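Local atomic coordinates of autophagy protein 5 (Saccharomyces cerevisiae, PDB entry 2DYO), a protein that takes part in autophagic vesicle formation and cytoplasm-to-vacuole transport, is required for mitophagy and nucleophagy in yeast, and is modified by conjugation to the ubiquitin-like protein ATG12. Residues 157-162 with 194-199; 198-203 with 265-270. One frame throughout, in Å; residues are numbered along the deposited sequence.

How the contacts relate
Contacts 1 and 2 follow one chain segment as it leaves the helical bundle region and runs toward the strands of the UblB domain; they share Ser198 and Arg199, and their centres lie about 10 Å apart. Contact 1, 157-162 with 194-199, joins two helix ends in a partly buried place, and its chemistry is polar: an amide, a hydroxyl and a water between the two segments. Contact 2, 198-203 with 265-270, is mostly buried and apolar, with no hydrogen bond between its segments. Leu158 ties the two together: its O probably accepts a hydrogen bond from Arg201 N, while its side chain packs on Pro200 and Tyr270.

Contact 1: 157-162 with 194-199; sequences ILNGSS and KISSSR
Asn159 turns its carboxamide toward the chain that leaves helix 185-195 and grips it with both polar atoms. Its chi1 of -51° sets CG anti to the carbonyl carbon, beside the backbone N, and the carboxamide beyond it meets the other segment. Its ND2 donates to Ile195 O at 2.9 Å, and the acceptor lies almost in the amide plane, 6° out of it. On the other branch, Ser196 OG, anti to its own backbone N (chi1 -175°), donates to Asn159 OD1 at 2.8 Å, arriving in the carbonyl plane on a lone pair. These two bonds fix the flip of the amide, a task suited to asparagine, which carries donor and acceptor on one short stem. An alanine here would probably leave Ile195 O and Ser196 OG without these mates and weaken the hold between the two helix ends. Ser196 CB lies 3.9 Å from Leu158 CD1, and serine is small enough to sit beside both amide and leucine. Farther along, a water donates to Leu158 O and Arg199 O, perhaps not to both at once, and lies close to Ser198 OG. Gly160 ends the helical course with positive phi, where a CB would jam against the preceding carbonyl O. The arrangement is a pair of side-chain hydrogen bonds joining the C-terminal ends of helices 142-159 and 185-195, in the alpha-helical bundle region of ATG5.

Contact 2: 198-203 with 265-270; sequences SRPRHI and LLYDLY
Ile203 makes the broadest apolar contact, spreading its two branches over helix 266-273. Its CG1, anti to the carbonyl carbon (chi1 -61°), meets Leu266 CD2 at 3.8 Å, while its CG2 lies 3.9 Å from Tyr270 CD1. It slides past both partners in the opposite direction, and a beta-branched residue suits the place because CG1 faces Leu266 and CG2 faces Tyr270, with CD1 also near Tyr270 CB. Pro200 supplies the second apolar contact: its side chain crosses that of Tyr267 at about a right angle, with CD 3.5 Å from Tyr267 CE1 and CG at the edge of the ring, in its plane. The proline suits this place because its ring carbons CG and CD meet the tyrosine. Charge enters through Arg199, whose CZ is 5.5 Å from the centroid of the Tyr267 ring and 28° off its normal, at most a weak cation-pi attraction. The guanidinium has a stronger polar partner in Val228 O, which accepts a hydrogen bond from NH2. Tyr270 combines an apolar ring with a hydroxyl that hydrogen-bonds Gly278 O and Arg274 NH1. The connection leading from helix 185-195 to strand 205-208 thus packs against helix 266-273 of the UblB domain, with Tyr270 also touching Val154 of helix 142-159 and Leu280 of strand 280-286.

Contact 1: 157-162 with 194-199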
ATOM      1  N   ILE A 157      -1.676  16.863   9.966  1.00 25.49           N
ATOM      2  CA  ILE A 157      -2.083  17.454   8.695  1.00 24.27           C
ATOM      3  C   ILE A 157      -3.592  17.706   8.668  1.00 24.13           C
ATOM      4  O   ILE A 157      -4.047  18.782   8.265  1.00 24.65           O
ATOM      5  CB  ILE A 157      -1.686  16.530   7.510  1.00 23.65           C
ATOM      6  CG1 ILE A 157      -0.156  16.441   7.431  1.00 22.37           C
ATOM      7  CG2 ILE A 157      -2.268  17.065   6.197  1.00 22.69           C
ATOM      8  CD1 ILE A 157       0.370  15.361   6.494  1.00 20.35           C
ATOM      9  N   LEU A 158      -4.360  16.720   9.121  1.00 24.92           N
ATOM     10  CA  LEU A 158      -5.816  16.823   9.147  1.00 26.08           C
ATOM     11  C   LEU A 158      -6.381  17.752  10.215  1.00 29.18           C
ATOM     12  O   LEU A 158      -7.292  18.534   9.936  1.00 29.41           O
ATOM     13  CB  LEU A 158      -6.446  15.439   9.340  1.00 25.04           C
ATOM     14  CG  LEU A 158      -6.359  14.436   8.190  1.00 23.95           C
ATOM     15  CD1 LEU A 158      -6.851  13.075   8.675  1.00 22.77           C
ATOM     16  CD2 LEU A 158      -7.204  14.920   7.014  1.00 21.74           C
ATOM     17  N   ASN A 159      -5.844  17.674  11.430  1.00 29.54           N
ATOM     18  CA  ASN A 159      -6.354  18.480  12.537  1.00 32.24           C
ATOM     19  C   ASN A 159      -5.577  19.737  12.918  1.00 33.29           C
ATOM     20  O   ASN A 159      -6.083  20.571  13.669  1.00 32.79           O
ATOM     21  CB  ASN A 159      -6.503  17.603  13.782  1.00 32.81           C
ATOM     22  CG  ASN A 159      -7.292  16.338  13.512  1.00 36.64           C
ATOM     23  OD1 ASN A 159      -8.221  16.335  12.702  1.00 38.06           O
ATOM     24  ND2 ASN A 159      -6.935  15.253  14.200  1.00 35.45           N
ATOM     25  N   GLY A 160      -4.360  19.879  12.410  1.00 34.30           N
ATOM     26  CA  GLY A 160      -3.562  21.039  12.761  1.00 38.65           C
ATOM     27  C   GLY A 160      -2.701  20.729  13.974  1.00 41.71           C
ATOM     28  O   GLY A 160      -1.796  21.490  14.319  1.00 44.17           O
ATOM     29  N   SER A 161      -2.994  19.608  14.630  1.00 42.85           N
ATOM     30  CA  SER A 161      -2.234  19.166  15.797  1.00 44.55           C
ATOM     31  C   SER A 161      -2.297  17.645  15.862  1.00 44.61           C
ATOM     32  O   SER A 161      -3.149  17.023  15.227  1.00 43.24           O
ATOM     33  CB  SER A 161      -2.814  19.751  17.092  1.00 44.68           C
ATOM     34  OG  SER A 161      -3.975  19.049  17.496  1.00 47.18           O
ATOM     35  N   SER A 162      -1.394  17.051  16.634  1.00 45.34           N
ATOM     36  CA  SER A 162      -1.354  15.601  16.770  1.00 46.02           C
ATOM     37  C   SER A 162      -1.990  15.167  18.083  1.00 44.96           C
ATOM     38  O   SER A 162      -1.781  14.045  18.539  1.00 45.80           O
ATOM     39  CB  SER A 162       0.095  15.116  16.718  1.00 47.17           C
ATOM     40  OG  SER A 162       0.846  15.684  17.777  1.00 47.95           O
ATOM     41  N   LYS A 194     -11.468   7.937  15.178  1.00 34.80           N
ATOM     42  CA  LYS A 194     -11.184   8.661  16.414  1.00 36.29           C
ATOM     43  C   LYS A 194     -10.065   9.674  16.243  1.00 36.17           C
ATOM     44  O   LYS A 194     -10.083  10.734  16.867  1.00 35.27           O
ATOM     45  CB  LYS A 194     -10.772   7.702  17.534  1.00 39.23           C
ATOM     46  CG  LYS A 194     -11.882   6.870  18.125  1.00 43.26           C
ATOM     47  CD  LYS A 194     -11.420   6.234  19.434  1.00 45.04           C
ATOM     48  CE  LYS A 194     -10.936   7.297  20.419  1.00 46.33           C
ATOM     49  NZ  LYS A 194     -10.590   6.726  21.753  1.00 47.99           N
ATOM     50  N   ILE A 195      -9.082   9.333  15.416  1.00 35.85           N
ATOM     51  CA  ILE A 195      -7.944  10.212  15.176  1.00 37.67           C
ATOM     52  C   ILE A 195      -8.404  11.488  14.496  1.00 39.38           C
ATOM     53  O   ILE A 195      -7.851  12.560  14.736  1.00 39.69           O
ATOM     54  CB  ILE A 195      -6.880   9.527  14.292  1.00 37.72           C
ATOM     55  CG1 ILE A 195      -6.312   8.308  15.016  1.00 39.44           C
ATOM     56  CG2 ILE A 195      -5.766  10.517  13.956  1.00 37.87           C
ATOM     57  CD1 ILE A 195      -5.290   7.534  14.216  1.00 37.96           C
ATOM     58  N   SER A 196      -9.414  11.362  13.639  1.00 40.70           N
ATOM     59  CA  SER A 196      -9.976  12.508  12.931  1.00 43.59           C
ATOM     60  C   SER A 196     -11.246  12.148  12.173  1.00 44.63           C
ATOM     61  O   SER A 196     -11.249  11.245  11.331  1.00 44.68           O
ATOM     62  CB  SER A 196      -8.965  13.098  11.949  1.00 44.74           C
ATOM     63  OG  SER A 196      -9.487  14.279  11.361  1.00 44.17           O
ATOM     64  N   SER A 197     -12.323  12.864  12.479  1.00 45.53           N
ATOM     65  CA  SER A 197     -13.612  12.644  11.834  1.00 46.84           C
ATOM     66  C   SER A 197     -14.219  13.990  11.446  1.00 47.38           C
ATOM     67  O   SER A 197     -15.367  14.064  10.998  1.00 47.50           O
ATOM     68  CB  SER A 197     -14.555  11.896  12.780  1.00 46.90           C
ATOM     69  OG  SER A 197     -14.794  12.642  13.961  1.00 46.04           O
ATOM     70  N   SER A 198     -13.434  15.049  11.625  1.00 46.34           N
ATOM     71  CA  SER A 198     -13.862  16.405  11.295  1.00 47.05           C
ATOM     72  C   SER A 198     -13.398  16.750   9.883  1.00 45.56           C
ATOM     73  O   SER A 198     -12.728  15.945   9.237  1.00 46.32           O
ATOM     74  CB  SER A 198     -13.251  17.393  12.287  1.00 47.86           C
ATOM     75  OG  SER A 198     -11.837  17.394  12.179  1.00 52.20           O
ATOM     76  N   ARG A 199     -13.746  17.943   9.406  1.00 43.67           N
ATOM     77  CA  ARG A 199     -13.333  18.359   8.070  1.00 42.58           C
ATOM     78  C   ARG A 199     -11.878  18.830   8.098  1.00 40.35           C
ATOM     79  O   ARG A 199     -11.506  19.720   8.861  1.00 38.95           O
ATOM     80  CB  ARG A 199     -14.245  19.467   7.525  1.00 44.55           C
ATOM     81  CG  ARG A 199     -14.111  19.667   6.010  1.00 44.93           C
ATOM     82  CD  ARG A 199     -15.300  20.416   5.421  1.00 47.07           C
ATOM     83  NE  ARG A 199     -15.308  20.387   3.957  1.00 46.52           N
ATOM     84  CZ  ARG A 199     -14.494  21.097   3.180  1.00 46.35           C
ATOM     85  NH1 ARG A 199     -13.591  21.910   3.717  1.00 46.64           N
ATOM     86  NH2 ARG A 199     -14.579  20.993   1.861  1.00 44.99           N
TER
HETATM   87  O   HOH W   1      -9.974  18.730  11.222  1.00 56.47           O

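Contact 2: 198-203 with 265-270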
ATOM      1  N   SER A 198     -13.434  15.049  11.625  1.00 46.34           N
ATOM      2  CA  SER A 198     -13.862  16.405  11.295  1.00 47.05           C
ATOM      3  C   SER A 198     -13.398  16.750   9.883  1.00 45.56           C
ATOM      4  O   SER A 198     -12.728  15.945   9.237  1.00 46.32           O
ATOM      5  CB  SER A 198     -13.251  17.393  12.287  1.00 47.86           C
ATOM      6  OG  SER A 198     -11.837  17.394  12.179  1.00 52.20           O
ATOM      7  N   ARG A 199     -13.746  17.943   9.406  1.00 43.67           N
ATOM      8  CA  ARG A 199     -13.333  18.359   8.070  1.00 42.58           C
ATOM      9  C   ARG A 199     -11.878  18.830   8.098  1.00 40.35           C
ATOM     10  O   ARG A 199     -11.506  19.720   8.861  1.00 38.95           O
ATOM     11  CB  ARG A 199     -14.245  19.467   7.525  1.00 44.55           C
ATOM     12  CG  ARG A 199     -14.111  19.667   6.010  1.00 44.93           C
ATOM     13  CD  ARG A 199     -15.300  20.416   5.421  1.00 47.07           C
ATOM     14  NE  ARG A 199     -15.308  20.387   3.957  1.00 46.52           N
ATOM     15  CZ  ARG A 199     -14.494  21.097   3.180  1.00 46.35           C
ATOM     16  NH1 ARG A 199     -13.591  21.910   3.717  1.00 46.64           N
ATOM     17  NH2 ARG A 199     -14.579  20.993   1.861  1.00 44.99           N
ATOM     18  N   PRO A 200     -11.039  18.226   7.246  1.00 37.67           N
ATOM     19  CA  PRO A 200      -9.606  18.494   7.095  1.00 36.04           C
ATOM     20  C   PRO A 200      -9.149  19.949   6.973  1.00 35.18           C
ATOM     21  O   PRO A 200      -9.777  20.763   6.294  1.00 34.84           O
ATOM     22  CB  PRO A 200      -9.239  17.693   5.845  1.00 37.13           C
ATOM     23  CG  PRO A 200     -10.196  16.548   5.880  1.00 37.85           C
ATOM     24  CD  PRO A 200     -11.488  17.229   6.259  1.00 38.68           C
ATOM     25  N   ARG A 201      -8.043  20.260   7.640  1.00 31.78           N
ATOM     26  CA  ARG A 201      -7.438  21.584   7.569  1.00 30.27           C
ATOM     27  C   ARG A 201      -6.532  21.544   6.334  1.00 27.28           C
ATOM     28  O   ARG A 201      -6.358  22.541   5.627  1.00 25.48           O
ATOM     29  CB  ARG A 201      -6.606  21.853   8.821  1.00 33.33           C
ATOM     30  CG  ARG A 201      -7.420  22.297  10.029  1.00 40.38           C
ATOM     31  CD  ARG A 201      -8.051  23.647   9.750  1.00 44.03           C
ATOM     32  NE  ARG A 201      -8.435  24.345  10.971  1.00 48.57           N
ATOM     33  CZ  ARG A 201      -8.443  25.669  11.091  1.00 48.74           C
ATOM     34  NH1 ARG A 201      -8.807  26.232  12.233  1.00 51.50           N
ATOM     35  NH2 ARG A 201      -8.073  26.430  10.069  1.00 47.83           N
ATOM     36  N   HIS A 202      -5.959  20.366   6.094  1.00 25.74           N
ATOM     37  CA  HIS A 202      -5.088  20.110   4.944  1.00 24.23           C
ATOM     38  C   HIS A 202      -5.308  18.666   4.520  1.00 22.76           C
ATOM     39  O   HIS A 202      -5.795  17.859   5.305  1.00 22.66           O
ATOM     40  CB  HIS A 202      -3.611  20.289   5.304  1.00 25.97           C
ATOM     41  CG  HIS A 202      -3.186  21.714   5.476  1.00 27.87           C
ATOM     42  ND1 HIS A 202      -3.123  22.328   6.709  1.00 30.53           N
ATOM     43  CD2 HIS A 202      -2.783  22.637   4.574  1.00 28.76           C
ATOM     44  CE1 HIS A 202      -2.697  23.570   6.557  1.00 32.07           C
ATOM     45  NE2 HIS A 202      -2.483  23.783   5.271  1.00 32.10           N
ATOM     46  N   ILE A 203      -4.953  18.327   3.286  1.00 22.93           N
ATOM     47  CA  ILE A 203      -5.120  16.949   2.829  1.00 22.21           C
ATOM     48  C   ILE A 203      -3.788  16.200   2.752  1.00 20.76           C
ATOM     49  O   ILE A 203      -2.846  16.657   2.094  1.00 19.29           O
ATOM     50  CB  ILE A 203      -5.767  16.874   1.417  1.00 23.06           C
ATOM     51  CG1 ILE A 203      -7.164  17.504   1.425  1.00 23.70           C
ATOM     52  CG2 ILE A 203      -5.857  15.411   0.964  1.00 23.18           C
ATOM     53  CD1 ILE A 203      -8.203  16.728   2.214  1.00 24.49           C
ATOM     54  N   LEU A 265     -14.267  15.537  -6.116  1.00 21.48           N
ATOM     55  CA  LEU A 265     -13.932  16.416  -4.993  1.00 21.30           C
ATOM     56  C   LEU A 265     -12.813  15.795  -4.162  1.00 21.62           C
ATOM     57  O   LEU A 265     -12.890  14.625  -3.776  1.00 19.43           O
ATOM     58  CB  LEU A 265     -15.158  16.630  -4.103  1.00 21.47           C
ATOM     59  CG  LEU A 265     -16.316  17.432  -4.699  1.00 24.00           C
ATOM     60  CD1 LEU A 265     -17.548  17.328  -3.794  1.00 24.11           C
ATOM     61  CD2 LEU A 265     -15.890  18.883  -4.864  1.00 23.07           C
ATOM     62  N   LEU A 266     -11.780  16.581  -3.876  1.00 21.14           N
ATOM     63  CA  LEU A 266     -10.640  16.097  -3.104  1.00 23.35           C
ATOM     64  C   LEU A 266     -11.016  15.600  -1.708  1.00 23.30           C
ATOM     65  O   LEU A 266     -10.498  14.583  -1.253  1.00 23.58           O
ATOM     66  CB  LEU A 266      -9.567  17.190  -3.002  1.00 23.16           C
ATOM     67  CG  LEU A 266      -8.228  16.761  -2.396  1.00 26.00           C
ATOM     68  CD1 LEU A 266      -7.623  15.636  -3.233  1.00 26.12           C
ATOM     69  CD2 LEU A 266      -7.281  17.959  -2.348  1.00 26.16           C
ATOM     70  N   TYR A 267     -11.904  16.307  -1.018  1.00 25.27           N
ATOM     71  CA  TYR A 267     -12.304  15.860   0.317  1.00 28.75           C
ATOM     72  C   TYR A 267     -12.933  14.474   0.230  1.00 28.21           C
ATOM     73  O   TYR A 267     -12.627  13.594   1.033  1.00 26.12           O
ATOM     74  CB  TYR A 267     -13.314  16.820   0.952  1.00 34.92           C
ATOM     75  CG  TYR A 267     -13.973  16.233   2.182  1.00 39.87           C
ATOM     76  CD1 TYR A 267     -13.246  16.027   3.354  1.00 42.95           C
ATOM     77  CD2 TYR A 267     -15.304  15.820   2.152  1.00 43.04           C
ATOM     78  CE1 TYR A 267     -13.829  15.421   4.467  1.00 45.26           C
ATOM     79  CE2 TYR A 267     -15.897  15.214   3.256  1.00 45.86           C
ATOM     80  CZ  TYR A 267     -15.154  15.017   4.409  1.00 46.25           C
ATOM     81  OH  TYR A 267     -15.739  14.415   5.503  1.00 49.04           O
ATOM     82  N   ASP A 268     -13.825  14.293  -0.742  1.00 27.23           N
ATOM     83  CA  ASP A 268     -14.482  13.005  -0.940  1.00 28.19           C
ATOM     84  C   ASP A 268     -13.455  11.923  -1.233  1.00 27.50           C
ATOM     85  O   ASP A 268     -13.474  10.848  -0.629  1.00 26.48           O
ATOM     86  CB  ASP A 268     -15.466  13.079  -2.109  1.00 34.10           C
ATOM     87  CG  ASP A 268     -16.873  13.385  -1.662  1.00 37.88           C
ATOM     88  OD1 ASP A 268     -17.434  12.577  -0.890  1.00 41.65           O
ATOM     89  OD2 ASP A 268     -17.419  14.426  -2.082  1.00 41.74           O
ATOM     90  N   LEU A 269     -12.560  12.213  -2.172  1.00 23.84           N
ATOM     91  CA  LEU A 269     -11.529  11.261  -2.551  1.00 23.77           C
ATOM     92  C   LEU A 269     -10.730  10.842  -1.319  1.00 22.85           C
ATOM     93  O   LEU A 269     -10.577   9.651  -1.045  1.00 23.42           O
ATOM     94  CB  LEU A 269     -10.604  11.874  -3.602  1.00 22.78           C
ATOM     95  CG  LEU A 269      -9.589  10.929  -4.248  1.00 24.11           C
ATOM     96  CD1 LEU A 269     -10.306   9.744  -4.886  1.00 23.31           C
ATOM     97  CD2 LEU A 269      -8.787  11.689  -5.278  1.00 24.48           C
ATOM     98  N   TYR A 270     -10.226  11.815  -0.569  1.00 21.26           N
ATOM     99  CA  TYR A 270      -9.455  11.494   0.626  1.00 20.85           C
ATOM    100  C   TYR A 270     -10.258  10.703   1.656  1.00 20.46           C
ATOM    101  O   TYR A 270      -9.870   9.608   2.060  1.00 21.05           O
ATOM    102  CB  TYR A 270      -8.938  12.757   1.313  1.00 19.48           C
ATOM    103  CG  TYR A 270      -8.206  12.423   2.598  1.00 18.41           C
ATOM    104  CD1 TYR A 270      -6.891  11.960   2.568  1.00 17.91           C
ATOM    105  CD2 TYR A 270      -8.864  12.462   3.832  1.00 19.12           C
ATOM    106  CE1 TYR A 270      -6.250  11.536   3.731  1.00 19.80           C
ATOM    107  CE2 TYR A 270      -8.230  12.034   5.008  1.00 20.15           C
ATOM    108  CZ  TYR A 270      -6.922  11.570   4.945  1.00 20.40           C
ATOM    109  OH  TYR A 270      -6.294  11.123   6.087  1.00 20.50           O
TER